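Local coordinates for putative PAS/PAC sensor protein (Nakamurella multipartita DSM 44233, PDB 6HMJ), which senses blue light through a flavin-binding light-oxygen-voltage (LOV) domain and mediates RNA binding and translational regulation, at the interface of chains A and B. Numbering follows the deposited sequence. Chains: chain A/B, Putative PAS/PAC sensor protein.

The interface of chains A and B. Residues chain A 249, 251, 262-263, 333, 342, 344; chain B 229, 237, 240-241.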
# COMPACT_ATOMS: atom_id res chain seq x y z
N ILE A 249 -24.73 -22.03 19.25
CA ILE A 249 -26.10 -22.18 19.72
C ILE A 249 -26.05 -22.39 21.23
O ILE A 249 -25.28 -23.21 21.72
CB ILE A 249 -26.81 -23.35 19.03
CG1 ILE A 249 -26.78 -23.16 17.50
CG2 ILE A 249 -28.26 -23.47 19.53
CD1 ILE A 249 -27.38 -24.31 16.73
N VAL A 251 -28.75 -22.35 24.91
CA VAL A 251 -30.10 -22.32 25.48
C VAL A 251 -29.99 -21.99 26.96
O VAL A 251 -29.14 -22.55 27.67
CB VAL A 251 -30.83 -23.66 25.29
CG1 VAL A 251 -32.26 -23.56 25.82
CG2 VAL A 251 -30.83 -24.07 23.82
N VAL A 262 -28.29 -24.03 29.87
CA VAL A 262 -28.60 -25.46 29.90
C VAL A 262 -28.15 -26.18 28.64
O VAL A 262 -28.24 -27.41 28.59
CB VAL A 262 -30.10 -25.71 30.16
CG1 VAL A 262 -30.49 -25.17 31.52
CG2 VAL A 262 -30.95 -25.07 29.08
N TYR A 263 -27.68 -25.46 27.62
CA TYR A 263 -27.10 -26.08 26.44
C TYR A 263 -26.12 -25.13 25.77
O TYR A 263 -26.33 -23.91 25.76
CB TYR A 263 -28.16 -26.50 25.42
CG TYR A 263 -27.55 -27.07 24.16
CD1 TYR A 263 -27.06 -28.38 24.13
CD2 TYR A 263 -27.43 -26.30 23.01
CE1 TYR A 263 -26.49 -28.90 22.99
CE2 TYR A 263 -26.85 -26.82 21.87
CZ TYR A 263 -26.38 -28.11 21.86
OH TYR A 263 -25.81 -28.62 20.71
N VAL A 333 -38.69 -19.15 23.57
CA VAL A 333 -39.36 -20.42 23.34
C VAL A 333 -40.50 -20.53 24.35
O VAL A 333 -40.26 -20.47 25.56
CB VAL A 333 -38.39 -21.61 23.48
CG1 VAL A 333 -39.11 -22.91 23.19
CG2 VAL A 333 -37.19 -21.43 22.57
N HIS A 342 -37.70 -21.06 28.00
CA HIS A 342 -36.29 -20.95 27.64
C HIS A 342 -36.08 -19.79 26.67
O HIS A 342 -37.03 -19.18 26.17
CB HIS A 342 -35.75 -22.24 26.99
CG HIS A 342 -35.75 -23.43 27.90
ND1 HIS A 342 -36.90 -24.09 28.27
CD2 HIS A 342 -34.73 -24.08 28.52
CE1 HIS A 342 -36.60 -25.10 29.06
NE2 HIS A 342 -35.29 -25.11 29.23
N ILE A 344 -33.18 -19.02 23.33
CA ILE A 344 -32.09 -19.50 22.50
C ILE A 344 -31.23 -18.31 22.11
O ILE A 344 -31.74 -17.23 21.80
CB ILE A 344 -32.61 -20.24 21.24
CG1 ILE A 344 -33.64 -21.29 21.63
CG2 ILE A 344 -31.44 -20.89 20.51
CD1 ILE A 344 -34.31 -21.95 20.45
N ILE B 229 -32.29 -30.06 30.14
CA ILE B 229 -33.47 -29.65 29.37
C ILE B 229 -34.53 -30.73 29.56
O ILE B 229 -34.24 -31.91 29.32
CB ILE B 229 -33.14 -29.46 27.88
CG1 ILE B 229 -32.18 -28.28 27.71
CG2 ILE B 229 -34.42 -29.23 27.09
CD1 ILE B 229 -31.64 -28.12 26.31
N ILE B 237 -37.76 -26.60 21.44
CA ILE B 237 -36.52 -25.83 21.52
C ILE B 237 -35.65 -26.11 20.30
O ILE B 237 -35.14 -25.19 19.65
CB ILE B 237 -35.78 -26.16 22.83
CG1 ILE B 237 -36.55 -25.62 24.03
CG2 ILE B 237 -34.37 -25.58 22.81
CD1 ILE B 237 -36.05 -26.14 25.37
N ARG B 240 -37.11 -24.69 16.98
CA ARG B 240 -36.87 -23.26 16.88
C ARG B 240 -35.40 -22.97 16.59
O ARG B 240 -35.08 -22.04 15.84
CB ARG B 240 -37.33 -22.57 18.16
CG ARG B 240 -36.93 -21.10 18.30
CD ARG B 240 -37.73 -20.22 17.35
NE ARG B 240 -39.15 -20.18 17.68
CZ ARG B 240 -40.02 -19.31 17.16
NH1 ARG B 240 -39.60 -18.40 16.28
NH2 ARG B 240 -41.29 -19.35 17.51
N ALA B 241 -34.49 -23.76 17.16
CA ALA B 241 -33.07 -23.50 16.97
C ALA B 241 -32.66 -23.66 15.51
O ALA B 241 -31.89 -22.84 14.99
CB ALA B 241 -32.24 -24.42 17.87
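B:Ile237, on helix 234-244 of chain B, packs against the beta-sheet of the chain A LOV domain, a PAS-fold photosensor, and its CG1, CG2 and CD1 each meet a different strand. CD1 sits over the centre of the A:His342 imidazole, 3.7 Å from the ring centroid, in a CH-pi contact. The ring takes this methyl on one face while its edge abuts A:Val262 CG2 in plane. An alanine in place of A:His342 would probably leave the B:Ile237 methyl without its aromatic platform and open a gap beside A:Val262. CG1 of B:Ile237 meets A:Val333 CG1 at 3.8 Å, the two side chains crossing at about a right angle. CG2 of B:Ile237, anti to the backbone N, reaches A:Val251 CG2 at 4.0 Å. One turn further along the chain B helix, B:Arg240 and B:Ala241 meet A:Ile344, whose extended chain (chi2 174°) brings CD1 3.5 Å from B:Arg240 CG and near the backbone of B:Ala241. B:Ile229, in the loop preceding the helix, adds a second apolar foothold: CG1 packs on A:Val262 CG2 at 3.7 Å, and CD1 touches A:Tyr263 CB at 3.9 Å. Packing thins towards A:Ile249, whose CG2 lies 4.4 Å from B:Ala241 CB. At the B:Arg240 end the guanidinium points away from the sheet residues, and no polar pair bridges the chains in this patch. The two-fold symmetric interface repeats the contact with the chains exchanged in the deposited assembly, though the structure alone does not show that this is the dimer in solution.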